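Local coordinates for 33-36 kDa outer membrane protein (Acinetobacter baumannii, PDB 6GIE), which probably forms a beta-barrel channel across the outer membrane, acting as a porin for small solutes, at residues G98-A103 with Y113-Y118; Y137-G142 with V153-V158. All coordinates share one frame; numbering follows the deposited sequence.

Interaction 1 of 2, residues G98-A103 with Y113-Y118; sequences GVKGEA and YASASY
A103 and A114 face each other as a hydrogen-bonded antiparallel pair, with A103 N to A114 O and A114 N to A103 O both at 2.8 Å. A103 has more surface buried by the contact than any other residue here. Besides taking the A114 N-H, A103 O receives a CA-H contact from Y113, at 3.1 Å from Y113 CA, and lies 3.6 Å from Y113 CD2, in an oblique position beside the ring. Y113 CG is anti to its backbone N (chi1 171°); the end of the ring comes nearer the first strand than its CB does, on the face of K100, E102, S115 and S117. Its hydroxyl meets the carboxylate of E102: E102 OE1 lies at the ring edge, in its plane, while the carboxylate plane is turned 83° from the ring. The modelled separation of Y113 OH and E102 OE1, 2.3 Å, is too short for an ordinary hydrogen bond, so the exact geometry there is doubtful. The other carboxylate oxygen, E102 OE2, accepts from N74 on the preceding strand.

At the far end Y118 pairs with V99 through the third such two-bond ring, after that of G101 and A116; V99 N to Y118 O measures 2.8 Å. Side-chain contact there is slight: V99 CG1 meets Y118 CB at 4.0 Å, while the Y118 ring leads away from the first strand. Between these ends A116 lies on the same face, opposite G101, which has no side chain.

The axes of 98-103 and 113-118 approach to 4.7 Å at 173°, and hydrogen-bonded pairs alternate with non-hydrogen-bonded ones. One face carries K100, E102, S115 and S117, the other V99, A103, A114, A116 and Y118: the two-sided antiparallel beta hairpin typical of a porin barrel wall, with its polar face probably turned to the pore.

Interaction 2 of 2, residues Y137-G142 with V153-V158; sequences YALEAG and VGYTSV
Y137 and Y155 meet through their hydroxyls, whose oxygens, Y137 OH and Y155 OH, lie 2.7 Å apart in a hydrogen bond that either could donate. The ring planes stand 88° apart but the rings are obliquely placed; Y137 CE1 comes within 3.6 Å of Y155 CZ, and Y155 OH sits at the edge of the Y137 ring, in its plane. The carbonyl of Y137 is gripped twice: S157 N donates from 3.1 Å, close to the C=O line but with its N-H bent (144°), and T156 OG1 from 2.9 Å, about 40° above the carbonyl plane. A138 CB then touches T156 CB at 4.0 Å on the other face. These alternating pairs build a hairpin of the porin beta-barrel, in which the face of Y137, L139 and Y155 probably looks outward to the membrane. L139 lies beside Y155, pointing the same way, with L139 CD1 3.9 Å from Y155 CE1. E140 is opposite G154 in a non-hydrogen-bonded pair, and the closeness of E140 CA to G154 CA, 3.9 Å, suits a residue without a side chain. The E140 carboxylate hydrogen-bonds S115 through OE1 and salt-bridges R194 through OE2. A141 and V153 exchange both backbone bonds.

Overall arrangement
Interactions 1 and 2 are successive antiparallel hairpins of the same barrel wall, their centres about 9 Å apart, and neither is a buried core. Strands 112-121 and 135-146 stitch them together: Y113 O and G142 N probably hydrogen-bond at 2.7 Å, and on the apolar face A116 CB packs against L139 CD2. On the polar face S115 OG of interaction 1 and E140 OE1 of interaction 2 join the two hairpins. The chemistry of the faces differs. In interaction 1 the main side-chain polar contact lies on the probable pore side, whereas in interaction 2 a tyrosine pair links the strands on the probable outer side.

Interaction 1 of 2, residues G98-A103 with Y113-Y118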
ATOM      1  N   GLY A  98       2.789  -9.163  11.461  1.00 27.28           N
ATOM      2  CA  GLY A  98       2.232  -9.619  10.227  1.00 29.03           C
ATOM      3  C   GLY A  98       3.310 -10.037   9.235  1.00 27.95           C
ATOM      4  O   GLY A  98       4.470  -9.556   9.277  1.00 25.99           O
ATOM      5  N   VAL A  99       2.900 -10.913   8.333  1.00 23.55           N
ATOM      6  CA  VAL A  99       3.731 -11.345   7.285  1.00 24.74           C
ATOM      7  C   VAL A  99       2.835 -11.397   6.072  1.00 24.69           C
ATOM      8  O   VAL A  99       1.636 -11.695   6.181  1.00 23.99           O
ATOM      9  CB  VAL A  99       4.338 -12.734   7.622  1.00 33.54           C
ATOM     10  CG1 VAL A  99       3.245 -13.758   7.926  1.00 33.26           C
ATOM     11  CG2 VAL A  99       5.286 -13.226   6.530  1.00 32.97           C
ATOM     12  N   LYS A 100       3.458 -11.125   4.920  1.00 25.32           N
ATOM     13  CA  LYS A 100       2.813 -10.976   3.635  1.00 27.48           C
ATOM     14  C   LYS A 100       3.774 -11.546   2.545  1.00 26.80           C
ATOM     15  O   LYS A 100       5.006 -11.420   2.649  1.00 22.81           O
ATOM     16  CB  LYS A 100       2.521  -9.462   3.341  1.00 25.60           C
ATOM     17  CG  LYS A 100       1.761  -9.257   2.024  1.00 41.87           C
ATOM     18  CD  LYS A 100       0.913  -7.965   1.892  1.00 50.99           C
ATOM     19  CE  LYS A 100       0.091  -8.011   0.598  1.00 60.45           C
ATOM     20  NZ  LYS A 100      -1.164  -7.179   0.516  1.00 63.64           N
ATOM     21  N   GLY A 101       3.204 -12.149   1.495  1.00 25.26           N
ATOM     22  CA  GLY A 101       3.941 -12.469   0.279  1.00 21.34           C
ATOM     23  C   GLY A 101       3.086 -12.076  -0.933  1.00 19.95           C
ATOM     24  O   GLY A 101       1.877 -12.076  -0.841  1.00 17.77           O
ATOM     25  N   GLU A 102       3.750 -11.732  -2.038  1.00 18.17           N
ATOM     26  CA  GLU A 102       3.167 -11.497  -3.313  1.00 18.42           C
ATOM     27  C   GLU A 102       3.950 -12.262  -4.354  1.00 17.71           C
ATOM     28  O   GLU A 102       5.204 -12.245  -4.341  1.00 16.08           O
ATOM     29  CB  GLU A 102       3.364 -10.024  -3.679  1.00 19.54           C
ATOM     30  CG  GLU A 102       2.717  -9.074  -2.725  1.00 22.37           C
ATOM     31  CD  GLU A 102       2.600  -7.675  -3.360  1.00 27.77           C
ATOM     32  OE1 GLU A 102       1.580  -7.368  -4.111  1.00 24.22           O
ATOM     33  OE2 GLU A 102       3.578  -6.905  -3.125  1.00 24.01           O
ATOM     34  N   ALA A 103       3.214 -12.879  -5.262  1.00 17.10           N
ATOM     35  CA  ALA A 103       3.782 -13.635  -6.363  1.00 20.13           C
ATOM     36  C   ALA A 103       3.220 -13.086  -7.681  1.00 20.44           C
ATOM     37  O   ALA A 103       2.008 -13.007  -7.819  1.00 19.05           O
ATOM     38  CB  ALA A 103       3.375 -15.076  -6.243  1.00 21.18           C
ATOM     39  N   TYR A 113      -1.053 -13.198 -10.660  1.00 20.17           N
ATOM     40  CA  TYR A 113      -0.648 -12.585  -9.442  1.00 19.92           C
ATOM     41  C   TYR A 113      -1.411 -13.248  -8.309  1.00 19.18           C
ATOM     42  O   TYR A 113      -2.598 -13.552  -8.475  1.00 19.18           O
ATOM     43  CB  TYR A 113      -1.010 -11.120  -9.471  1.00 19.17           C
ATOM     44  CG  TYR A 113      -0.828 -10.415  -8.138  1.00 20.15           C
ATOM     45  CD1 TYR A 113      -1.860 -10.366  -7.205  1.00 19.30           C
ATOM     46  CD2 TYR A 113       0.351  -9.760  -7.829  1.00 19.96           C
ATOM     47  CE1 TYR A 113      -1.699  -9.748  -6.002  1.00 17.35           C
ATOM     48  CE2 TYR A 113       0.515  -9.144  -6.619  1.00 18.04           C
ATOM     49  CZ  TYR A 113      -0.535  -9.141  -5.708  1.00 19.00           C
ATOM     50  OH  TYR A 113      -0.427  -8.445  -4.495  1.00 18.65           O
ATOM     51  N   ALA A 114      -0.708 -13.538  -7.204  1.00 17.13           N
ATOM     52  CA  ALA A 114      -1.339 -14.039  -6.004  1.00 17.42           C
ATOM     53  C   ALA A 114      -0.740 -13.415  -4.776  1.00 18.71           C
ATOM     54  O   ALA A 114       0.426 -13.029  -4.811  1.00 19.68           O
ATOM     55  CB  ALA A 114      -1.199 -15.497  -5.963  1.00 18.66           C
ATOM     56  N   SER A 115      -1.545 -13.241  -3.718  1.00 19.30           N
ATOM     57  CA  SER A 115      -1.016 -12.716  -2.472  1.00 18.97           C
ATOM     58  C   SER A 115      -1.599 -13.423  -1.304  1.00 18.65           C
ATOM     59  O   SER A 115      -2.680 -13.940  -1.368  1.00 17.42           O
ATOM     60  CB  SER A 115      -1.260 -11.218  -2.319  1.00 18.95           C
ATOM     61  OG  SER A 115      -2.481 -10.965  -1.597  1.00 22.52           O
ATOM     62  N   ALA A 116      -0.819 -13.430  -0.228  1.00 19.43           N
ATOM     63  CA  ALA A 116      -1.170 -14.059   1.035  1.00 21.48           C
ATOM     64  C   ALA A 116      -0.594 -13.195   2.185  1.00 22.66           C
ATOM     65  O   ALA A 116       0.542 -12.669   2.078  1.00 19.24           O
ATOM     66  CB  ALA A 116      -0.586 -15.473   1.097  1.00 21.81           C
ATOM     67  N   SER A 117      -1.399 -13.021   3.238  1.00 23.33           N
ATOM     68  CA  SER A 117      -0.961 -12.354   4.423  1.00 24.43           C
ATOM     69  C   SER A 117      -1.672 -12.840   5.647  1.00 28.48           C
ATOM     70  O   SER A 117      -2.790 -13.449   5.582  1.00 26.61           O
ATOM     71  CB  SER A 117      -1.139 -10.836   4.279  1.00 26.75           C
ATOM     72  OG  SER A 117      -2.366 -10.607   3.705  1.00 26.18           O
ATOM     73  N   TYR A 118      -0.965 -12.602   6.763  1.00 27.36           N
ATOM     74  CA  TYR A 118      -1.363 -13.045   8.081  1.00 28.86           C
ATOM     75  C   TYR A 118      -0.907 -12.004   9.099  1.00 29.02           C
ATOM     76  O   TYR A 118       0.204 -11.509   8.983  1.00 25.44           O
ATOM     77  CB  TYR A 118      -0.706 -14.338   8.429  1.00 30.52           C
ATOM     78  CG  TYR A 118      -0.980 -14.748   9.866  1.00 36.55           C
ATOM     79  CD1 TYR A 118      -2.249 -15.161  10.246  1.00 44.92           C
ATOM     80  CD2 TYR A 118       0.030 -14.734  10.841  1.00 38.56           C
ATOM     81  CE1 TYR A 118      -2.533 -15.560  11.539  1.00 44.15           C
ATOM     82  CE2 TYR A 118      -0.243 -15.099  12.149  1.00 40.13           C
ATOM     83  CZ  TYR A 118      -1.527 -15.517  12.487  1.00 48.38           C
ATOM     84  OH  TYR A 118      -1.837 -15.918  13.772  1.00 50.03           O
TER

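Interaction 2 of 2, residues Y137-G142 with V153-V158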
ATOM      1  N   TYR A 137      -6.286 -13.325   8.260  1.00 36.23           N
ATOM      2  CA  TYR A 137      -5.557 -13.621   7.043  1.00 30.37           C
ATOM      3  C   TYR A 137      -6.295 -13.188   5.810  1.00 26.56           C
ATOM      4  O   TYR A 137      -7.499 -13.043   5.834  1.00 27.44           O
ATOM      5  CB  TYR A 137      -5.247 -15.107   6.974  1.00 33.11           C
ATOM      6  CG  TYR A 137      -6.389 -16.056   6.660  1.00 34.78           C
ATOM      7  CD1 TYR A 137      -6.680 -16.399   5.353  1.00 37.00           C
ATOM      8  CD2 TYR A 137      -7.164 -16.627   7.670  1.00 39.90           C
ATOM      9  CE1 TYR A 137      -7.712 -17.251   5.054  1.00 40.44           C
ATOM     10  CE2 TYR A 137      -8.193 -17.507   7.382  1.00 43.12           C
ATOM     11  CZ  TYR A 137      -8.458 -17.819   6.069  1.00 46.97           C
ATOM     12  OH  TYR A 137      -9.490 -18.687   5.754  1.00 60.23           O
ATOM     13  N   ALA A 138      -5.544 -13.035   4.733  1.00 23.21           N
ATOM     14  CA  ALA A 138      -6.067 -12.690   3.433  1.00 23.71           C
ATOM     15  C   ALA A 138      -5.273 -13.415   2.372  1.00 24.31           C
ATOM     16  O   ALA A 138      -4.039 -13.619   2.515  1.00 23.69           O
ATOM     17  CB  ALA A 138      -5.997 -11.168   3.163  1.00 21.76           C
ATOM     18  N   LEU A 139      -6.015 -13.807   1.327  1.00 23.06           N
ATOM     19  CA  LEU A 139      -5.473 -14.309   0.072  1.00 23.17           C
ATOM     20  C   LEU A 139      -6.134 -13.575  -1.101  1.00 23.16           C
ATOM     21  O   LEU A 139      -7.325 -13.222  -1.002  1.00 24.07           O
ATOM     22  CB  LEU A 139      -5.846 -15.779  -0.093  1.00 26.05           C
ATOM     23  CG  LEU A 139      -5.384 -16.705   0.996  1.00 26.54           C
ATOM     24  CD1 LEU A 139      -6.007 -18.064   0.772  1.00 31.97           C
ATOM     25  CD2 LEU A 139      -3.861 -16.776   0.980  1.00 28.19           C
ATOM     26  N   GLU A 140      -5.383 -13.398  -2.197  1.00 21.29           N
ATOM     27  CA  GLU A 140      -5.889 -12.809  -3.404  1.00 22.05           C
ATOM     28  C   GLU A 140      -5.247 -13.523  -4.540  1.00 22.98           C
ATOM     29  O   GLU A 140      -4.096 -13.975  -4.461  1.00 19.16           O
ATOM     30  CB  GLU A 140      -5.534 -11.327  -3.623  1.00 23.31           C
ATOM     31  CG  GLU A 140      -5.683 -10.374  -2.472  1.00 29.23           C
ATOM     32  CD  GLU A 140      -4.932  -9.048  -2.738  1.00 27.24           C
ATOM     33  OE1 GLU A 140      -3.666  -9.041  -2.648  1.00 31.00           O
ATOM     34  OE2 GLU A 140      -5.586  -8.014  -3.052  1.00 38.29           O
ATOM     35  N   ALA A 141      -5.994 -13.537  -5.643  1.00 23.35           N
ATOM     36  CA  ALA A 141      -5.482 -13.978  -6.907  1.00 24.70           C
ATOM     37  C   ALA A 141      -5.962 -12.963  -7.918  1.00 22.39           C
ATOM     38  O   ALA A 141      -7.089 -12.528  -7.835  1.00 20.80           O
ATOM     39  CB  ALA A 141      -6.062 -15.374  -7.255  1.00 24.74           C
ATOM     40  N   GLY A 142      -5.152 -12.693  -8.923  1.00 22.45           N
ATOM     41  CA  GLY A 142      -5.623 -11.951 -10.012  1.00 24.57           C
ATOM     42  C   GLY A 142      -4.760 -11.901 -11.215  1.00 24.37           C
ATOM     43  O   GLY A 142      -3.939 -12.751 -11.396  1.00 21.14           O
ATOM     44  N   VAL A 153      -8.946 -10.411  -6.936  1.00 22.22           N
ATOM     45  CA  VAL A 153     -10.077 -10.702  -6.091  1.00 25.09           C
ATOM     46  C   VAL A 153      -9.579 -11.657  -5.016  1.00 24.78           C
ATOM     47  O   VAL A 153      -8.675 -12.431  -5.263  1.00 22.57           O
ATOM     48  CB  VAL A 153     -11.218 -11.411  -6.866  1.00 27.11           C
ATOM     49  CG1 VAL A 153     -11.824 -10.473  -7.908  1.00 30.52           C
ATOM     50  CG2 VAL A 153     -10.699 -12.675  -7.519  1.00 31.16           C
ATOM     51  N   GLY A 154     -10.192 -11.636  -3.853  1.00 24.10           N
ATOM     52  CA  GLY A 154      -9.749 -12.549  -2.830  1.00 28.76           C
ATOM     53  C   GLY A 154     -10.721 -12.659  -1.709  1.00 27.74           C
ATOM     54  O   GLY A 154     -11.896 -12.366  -1.878  1.00 24.63           O
ATOM     55  N   TYR A 155     -10.210 -13.035  -0.545  1.00 31.59           N
ATOM     56  CA  TYR A 155     -11.041 -13.015   0.645  1.00 36.58           C
ATOM     57  C   TYR A 155     -10.203 -12.951   1.900  1.00 33.87           C
ATOM     58  O   TYR A 155      -8.990 -13.126   1.863  1.00 35.04           O
ATOM     59  CB  TYR A 155     -12.007 -14.182   0.654  1.00 46.05           C
ATOM     60  CG  TYR A 155     -11.407 -15.385   1.257  1.00 52.96           C
ATOM     61  CD1 TYR A 155     -10.356 -16.015   0.635  1.00 49.93           C
ATOM     62  CD2 TYR A 155     -11.859 -15.868   2.483  1.00 53.92           C
ATOM     63  CE1 TYR A 155      -9.743 -17.105   1.223  1.00 59.92           C
ATOM     64  CE2 TYR A 155     -11.251 -16.942   3.089  1.00 56.61           C
ATOM     65  CZ  TYR A 155     -10.193 -17.573   2.451  1.00 59.47           C
ATOM     66  OH  TYR A 155      -9.577 -18.676   3.028  1.00 64.71           O
ATOM     67  N   THR A 156     -10.858 -12.608   2.996  1.00 30.78           N
ATOM     68  CA  THR A 156     -10.195 -12.464   4.255  1.00 34.13           C
ATOM     69  C   THR A 156     -11.114 -12.924   5.366  1.00 36.75           C
ATOM     70  O   THR A 156     -12.314 -13.069   5.170  1.00 36.08           O
ATOM     71  CB  THR A 156      -9.733 -11.023   4.519  1.00 35.16           C
ATOM     72  OG1 THR A 156      -9.420 -10.879   5.912  1.00 39.65           O
ATOM     73  CG2 THR A 156     -10.816 -10.064   4.173  1.00 33.75           C
ATOM     74  N   SER A 157     -10.533 -13.201   6.523  1.00 37.36           N
ATOM     75  CA  SER A 157     -11.264 -13.890   7.578  1.00 42.12           C
ATOM     76  C   SER A 157     -10.513 -13.795   8.912  1.00 45.23           C
ATOM     77  O   SER A 157      -9.338 -13.406   8.941  1.00 37.21           O
ATOM     78  CB  SER A 157     -11.440 -15.367   7.185  1.00 42.46           C
ATOM     79  OG  SER A 157     -12.229 -16.072   8.134  1.00 48.28           O
ATOM     80  N   VAL A 158     -11.198 -14.191   9.990  1.00 60.14           N
ATOM     81  CA  VAL A 158     -10.585 -14.398  11.326  1.00 66.97           C
ATOM     82  C   VAL A 158      -9.872 -15.759  11.391  1.00 66.18           C
ATOM     83  O   VAL A 158     -10.509 -16.819  11.359  1.00 60.50           O
ATOM     84  CB  VAL A 158     -11.632 -14.333  12.467  1.00 64.11           C
ATOM     85  CG1 VAL A 158     -10.978 -14.573  13.824  1.00 68.58           C
ATOM     86  CG2 VAL A 158     -12.344 -12.991  12.470  1.00 66.19           C
TER